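Local coordinates for T cell receptor gamma chain (Monodelphis domestica, PDB 7L15), which pairs with the T cell receptor mu chain to form the marsupial gamma mu receptor, which is thought to recognise antigen at the T cell surface, at residues B[161-175]-B[183-195]. Residues are numbered along the deposited sequence; the frame is centred on the assembly and turned at random.
Sequences WKEDGNSQPLDAQFG and SYSQVSWLTVKED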
loop_
_atom_site.group_PDB
_atom_site.type_symbol
_atom_site.label_atom_id
_atom_site.label_comp_id
_atom_site.label_asym_id
_atom_site.label_seq_id
_atom_site.Cartn_x
_atom_site.Cartn_y
_atom_site.Cartn_z
ATOM N N TRP B 161 -13.320 -3.476 0.586
ATOM C CA TRP B 161 -14.595 -4.157 0.712
ATOM C C TRP B 161 -14.894 -4.368 2.187
ATOM O O TRP B 161 -14.018 -4.792 2.942
ATOM C CB TRP B 161 -14.567 -5.509 -0.000
ATOM C CG TRP B 161 -14.119 -5.442 -1.433
ATOM C CD1 TRP B 161 -12.861 -5.147 -1.892
ATOM C CD2 TRP B 161 -14.921 -5.689 -2.590
ATOM N NE1 TRP B 161 -12.839 -5.185 -3.269
ATOM C CE2 TRP B 161 -14.089 -5.519 -3.722
ATOM C CE3 TRP B 161 -16.267 -6.037 -2.785
ATOM C CZ2 TRP B 161 -14.555 -5.685 -5.027
ATOM C CZ3 TRP B 161 -16.735 -6.199 -4.098
ATOM C CH2 TRP B 161 -15.878 -6.017 -5.198
ATOM N N LYS B 162 -16.125 -4.073 2.598
ATOM C CA LYS B 162 -16.585 -4.362 3.947
ATOM C C LYS B 162 -17.888 -5.146 3.883
ATOM O O LYS B 162 -18.654 -5.032 2.923
ATOM C CB LYS B 162 -16.808 -3.092 4.755
ATOM C CG LYS B 162 -15.581 -2.236 4.971
ATOM C CD LYS B 162 -15.885 -1.148 5.999
ATOM C CE LYS B 162 -14.669 -0.275 6.227
ATOM N NZ LYS B 162 -13.459 -1.127 6.293
ATOM N N GLU B 163 -18.142 -5.944 4.911
ATOM C CA GLU B 163 -19.461 -6.540 5.064
ATOM C C GLU B 163 -20.193 -5.838 6.195
ATOM O O GLU B 163 -19.574 -5.369 7.153
ATOM C CB GLU B 163 -19.383 -8.043 5.333
ATOM C CG GLU B 163 -18.682 -8.433 6.607
ATOM C CD GLU B 163 -18.560 -9.933 6.731
ATOM O OE1 GLU B 163 -17.488 -10.419 7.161
ATOM O OE2 GLU B 163 -19.538 -10.625 6.370
ATOM N N ASP B 164 -21.514 -5.731 6.052
ATOM C CA ASP B 164 -22.315 -5.054 7.065
ATOM C C ASP B 164 -22.158 -5.761 8.406
ATOM O O ASP B 164 -22.251 -6.989 8.491
ATOM C CB ASP B 164 -23.786 -5.015 6.648
ATOM C CG ASP B 164 -23.999 -4.309 5.320
ATOM O OD1 ASP B 164 -22.998 -3.992 4.637
ATOM O OD2 ASP B 164 -25.172 -4.071 4.961
ATOM N N GLY B 165 -21.894 -4.982 9.452
ATOM C CA GLY B 165 -21.670 -5.512 10.776
ATOM C C GLY B 165 -20.211 -5.640 11.151
ATOM O O GLY B 165 -19.886 -5.644 12.340
ATOM N N ASN B 166 -19.329 -5.750 10.166
ATOM C CA ASN B 166 -17.894 -5.758 10.380
ATOM C C ASN B 166 -17.335 -4.429 9.889
ATOM O O ASN B 166 -17.934 -3.765 9.036
ATOM C CB ASN B 166 -17.249 -6.937 9.642
ATOM C CG ASN B 166 -15.757 -7.081 9.921
ATOM O OD1 ASN B 166 -15.114 -6.184 10.472
ATOM N ND2 ASN B 166 -15.196 -8.215 9.513
ATOM N N SER B 167 -16.192 -4.033 10.444
ATOM C CA SER B 167 -15.547 -2.797 10.036
ATOM C C SER B 167 -14.076 -2.981 9.686
ATOM O O SER B 167 -13.421 -2.001 9.304
ATOM C CB SER B 167 -15.691 -1.725 11.129
ATOM O OG SER B 167 -15.854 -0.444 10.541
ATOM N N GLN B 168 -13.539 -4.204 9.817
ATOM C CA GLN B 168 -12.263 -4.585 9.218
ATOM C C GLN B 168 -12.445 -4.818 7.715
ATOM O O GLN B 168 -13.330 -5.588 7.316
ATOM C CB GLN B 168 -11.718 -5.853 9.896
ATOM N N PRO B 169 -11.684 -4.135 6.854
ATOM C CA PRO B 169 -11.693 -4.497 5.434
ATOM C C PRO B 169 -11.525 -6.004 5.263
ATOM O O PRO B 169 -10.841 -6.673 6.038
ATOM C CB PRO B 169 -10.505 -3.709 4.862
ATOM C CG PRO B 169 -10.465 -2.490 5.690
ATOM C CD PRO B 169 -10.842 -2.947 7.095
ATOM N N LEU B 170 -12.212 -6.543 4.271
ATOM C CA LEU B 170 -12.098 -7.955 3.954
ATOM C C LEU B 170 -10.843 -8.222 3.127
ATOM O O LEU B 170 -10.248 -7.315 2.524
ATOM C CB LEU B 170 -13.342 -8.423 3.210
ATOM C CG LEU B 170 -14.603 -8.130 4.011
ATOM C CD1 LEU B 170 -15.845 -8.224 3.151
ATOM C CD2 LEU B 170 -14.686 -9.069 5.211
ATOM N N ASP B 171 -10.440 -9.491 3.105
ATOM C CA ASP B 171 -9.204 -9.904 2.439
ATOM C C ASP B 171 -9.501 -10.053 0.947
ATOM O O ASP B 171 -9.761 -11.143 0.426
ATOM C CB ASP B 171 -8.667 -11.190 3.067
ATOM C CG ASP B 171 -7.348 -11.657 2.445
ATOM O OD1 ASP B 171 -6.382 -10.865 2.378
ATOM O OD2 ASP B 171 -7.270 -12.840 2.045
ATOM N N ALA B 172 -9.485 -8.917 0.253
ATOM C CA ALA B 172 -9.687 -8.889 -1.187
ATOM C C ALA B 172 -8.346 -8.975 -1.920
ATOM O O ALA B 172 -7.291 -8.696 -1.361
ATOM C CB ALA B 172 -10.438 -7.622 -1.603
ATOM N N GLN B 173 -8.396 -9.365 -3.188
ATOM C CA GLN B 173 -7.216 -9.321 -4.044
ATOM C C GLN B 173 -7.232 -8.032 -4.850
ATOM O O GLN B 173 -8.287 -7.620 -5.343
ATOM C CB GLN B 173 -7.177 -10.510 -5.006
ATOM C CG GLN B 173 -6.650 -11.789 -4.434
ATOM C CD GLN B 173 -7.644 -12.444 -3.516
ATOM O OE1 GLN B 173 -8.658 -12.981 -3.963
ATOM N NE2 GLN B 173 -7.364 -12.404 -2.219
ATOM N N PHE B 174 -6.064 -7.418 -5.023
ATOM C CA PHE B 174 -5.953 -6.168 -5.771
ATOM C C PHE B 174 -4.933 -6.338 -6.877
ATOM O O PHE B 174 -3.813 -6.773 -6.620
ATOM C CB PHE B 174 -5.538 -5.008 -4.863
ATOM C CG PHE B 174 -6.392 -4.880 -3.643
ATOM C CD1 PHE B 174 -6.119 -5.627 -2.507
ATOM C CD2 PHE B 174 -7.501 -4.049 -3.643
ATOM C CE1 PHE B 174 -6.923 -5.531 -1.378
ATOM C CE2 PHE B 174 -8.310 -3.948 -2.520
ATOM C CZ PHE B 174 -8.016 -4.686 -1.383
ATOM N N GLY B 175 -5.312 -6.000 -8.093
ATOM C CA GLY B 175 -4.353 -5.965 -9.177
ATOM C C GLY B 175 -3.525 -4.698 -9.153
ATOM O O GLY B 175 -3.791 -3.750 -8.412
ATOM N N SER B 183 -4.599 8.017 -18.366
ATOM C CA SER B 183 -5.669 7.050 -18.112
ATOM C C SER B 183 -5.095 5.806 -17.444
ATOM O O SER B 183 -4.348 5.048 -18.072
ATOM C CB SER B 183 -6.386 6.700 -19.412
ATOM O OG SER B 183 -7.416 5.764 -19.179
ATOM N N TYR B 184 -5.455 5.586 -16.180
ATOM C CA TYR B 184 -5.061 4.388 -15.456
ATOM C C TYR B 184 -6.293 3.624 -15.002
ATOM O O TYR B 184 -7.393 4.172 -14.917
ATOM C CB TYR B 184 -4.184 4.728 -14.243
ATOM C CG TYR B 184 -2.851 5.353 -14.599
ATOM C CD1 TYR B 184 -2.739 6.717 -14.836
ATOM C CD2 TYR B 184 -1.699 4.575 -14.682
ATOM C CE1 TYR B 184 -1.509 7.291 -15.161
ATOM C CE2 TYR B 184 -0.479 5.131 -14.999
ATOM C CZ TYR B 184 -0.382 6.487 -15.242
ATOM O OH TYR B 184 0.848 7.024 -15.566
ATOM N N SER B 185 -6.094 2.346 -14.673
ATOM C CA SER B 185 -7.188 1.524 -14.185
ATOM C C SER B 185 -6.669 0.520 -13.161
ATOM O O SER B 185 -5.467 0.277 -13.053
ATOM C CB SER B 185 -7.886 0.813 -15.345
ATOM O OG SER B 185 -6.997 -0.091 -15.947
ATOM N N GLN B 186 -7.596 -0.073 -12.411
ATOM C CA GLN B 186 -7.241 -1.103 -11.443
ATOM C C GLN B 186 -8.454 -1.972 -11.182
ATOM O O GLN B 186 -9.564 -1.458 -11.033
ATOM C CB GLN B 186 -6.760 -0.519 -10.110
ATOM C CG GLN B 186 -6.337 -1.585 -9.129
ATOM C CD GLN B 186 -5.971 -1.030 -7.769
ATOM O OE1 GLN B 186 -6.732 -0.272 -7.176
ATOM N NE2 GLN B 186 -4.797 -1.413 -7.263
ATOM N N VAL B 187 -8.246 -3.284 -11.119
ATOM C CA VAL B 187 -9.317 -4.210 -10.773
ATOM C C VAL B 187 -9.041 -4.766 -9.381
ATOM O O VAL B 187 -7.893 -5.017 -9.025
ATOM C CB VAL B 187 -9.455 -5.330 -11.826
ATOM C CG1 VAL B 187 -8.308 -6.253 -11.768
ATOM C CG2 VAL B 187 -10.723 -6.097 -11.616
ATOM N N SER B 188 -10.085 -4.922 -8.578
ATOM C CA SER B 188 -9.974 -5.720 -7.363
ATOM C C SER B 188 -11.121 -6.710 -7.312
ATOM O O SER B 188 -12.150 -6.539 -7.972
ATOM C CB SER B 188 -9.992 -4.874 -6.092
ATOM O OG SER B 188 -11.307 -4.464 -5.806
ATOM N N TRP B 189 -10.951 -7.755 -6.513
ATOM C CA TRP B 189 -11.989 -8.773 -6.491
ATOM C C TRP B 189 -12.010 -9.496 -5.150
ATOM O O TRP B 189 -10.998 -9.588 -4.454
ATOM C CB TRP B 189 -11.816 -9.756 -7.650
ATOM C CG TRP B 189 -10.559 -10.607 -7.674
ATOM C CD1 TRP B 189 -10.457 -11.921 -7.299
ATOM C CD2 TRP B 189 -9.265 -10.237 -8.176
ATOM N NE1 TRP B 189 -9.179 -12.379 -7.511
ATOM C CE2 TRP B 189 -8.430 -11.373 -8.059
ATOM C CE3 TRP B 189 -8.730 -9.059 -8.712
ATOM C CZ2 TRP B 189 -7.085 -11.365 -8.455
ATOM C CZ3 TRP B 189 -7.393 -9.050 -9.102
ATOM C CH2 TRP B 189 -6.587 -10.198 -8.973
ATOM N N LEU B 190 -13.185 -10.001 -4.797
ATOM C CA LEU B 190 -13.424 -10.570 -3.477
ATOM C C LEU B 190 -14.117 -11.915 -3.642
ATOM O O LEU B 190 -15.265 -11.984 -4.097
ATOM C CB LEU B 190 -14.257 -9.620 -2.623
ATOM C CG LEU B 190 -14.753 -10.134 -1.267
ATOM C CD1 LEU B 190 -13.621 -10.148 -0.256
ATOM C CD2 LEU B 190 -15.930 -9.307 -0.756
ATOM N N THR B 191 -13.410 -12.977 -3.280
ATOM C CA THR B 191 -13.932 -14.334 -3.300
ATOM C C THR B 191 -14.381 -14.697 -1.889
ATOM O O THR B 191 -13.591 -14.597 -0.948
ATOM C CB THR B 191 -12.851 -15.288 -3.801
ATOM O OG1 THR B 191 -12.413 -14.847 -5.097
ATOM C CG2 THR B 191 -13.381 -16.703 -3.872
ATOM N N VAL B 192 -15.646 -15.102 -1.740
ATOM C CA VAL B 192 -16.219 -15.407 -0.430
ATOM C C VAL B 192 -16.954 -16.734 -0.473
ATOM O O VAL B 192 -17.453 -17.151 -1.525
ATOM C CB VAL B 192 -17.179 -14.308 0.055
ATOM C CG1 VAL B 192 -16.474 -12.964 0.084
ATOM C CG2 VAL B 192 -18.417 -14.264 -0.816
ATOM N N LYS B 193 -17.044 -17.386 0.694
ATOM C CA LYS B 193 -17.797 -18.628 0.841
ATOM C C LYS B 193 -19.303 -18.389 0.710
ATOM O O LYS B 193 -19.807 -17.280 0.907
ATOM C CB LYS B 193 -17.518 -19.277 2.193
ATOM C CG LYS B 193 -16.079 -19.677 2.413
ATOM C CD LYS B 193 -15.930 -20.392 3.766
ATOM C CE LYS B 193 -14.478 -20.742 4.047
ATOM N NZ LYS B 193 -13.585 -19.617 3.585
ATOM N N GLU B 194 -20.022 -19.480 0.414
ATOM C CA GLU B 194 -21.439 -19.404 0.054
ATOM C C GLU B 194 -22.276 -18.732 1.139
ATOM O O GLU B 194 -23.214 -17.985 0.831
ATOM C CB GLU B 194 -21.971 -20.809 -0.229
ATOM C CG GLU B 194 -22.696 -20.958 -1.552
ATOM C CD GLU B 194 -22.691 -22.390 -2.060
ATOM O OE1 GLU B 194 -22.002 -23.241 -1.461
ATOM O OE2 GLU B 194 -23.375 -22.670 -3.064
ATOM N N ASP B 195 -21.968 -18.999 2.414
ATOM C CA ASP B 195 -22.702 -18.347 3.494
ATOM C C ASP B 195 -22.629 -16.836 3.358
ATOM O O ASP B 195 -23.638 -16.138 3.513
ATOM C CB ASP B 195 -22.151 -18.768 4.855
ATOM C CG ASP B 195 -21.689 -20.200 4.876
ATOM O OD1 ASP B 195 -20.710 -20.522 4.158
ATOM O OD2 ASP B 195 -22.299 -20.992 5.623
HETATM O O HOH W 1 -10.794 -12.543 -1.867
#
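The indole NE1 of Trp161 crosses from one sheet of the C1-set immunoglobulin domain to the other and donates to Ser188 OG, 3.1 Å away. The hydroxyl lies at the ring edge, 8° out of its plane. It gets there because OG stands between the backbone N and carbonyl carbon of Ser188 (chi1 77°). Leu190 CB sits over one face of the same indole, a CH-pi contact 4.1 Å from the six-membered ring centroid. Leu190 CD2 touches CE3, and its other methyl, CD1, packs on Leu170 CB. Tyr203 meets Trp161 edge-to-face.

Strand 183-193 also pairs antiparallel with 173-174. Gln173 and Trp189 exchange two backbone hydrogen bonds, and Gly175 N donates to Val187 O. Next to this ladder, the extended side chain of Gln186 puts NE2 2.8 Å from Gly175 O, to which it donates. On the face opposite Ser188 and Phe174, Gln173 CB lies 3.4 Å above the plane of the Trp189 indole, offset toward the rim. Trp189 NE1 donates to Ser188 OG of the partner mu chain. One water accepts from Thr191 N and donates to Asp171 O and Gln173 OE1, bridging segment 171-173 and strand 183-193 just beyond the last paired residues.

The chemistry implies two roles for the paired strands: one face closes the sandwich core with a buried polar link, and the other meets the mu chain.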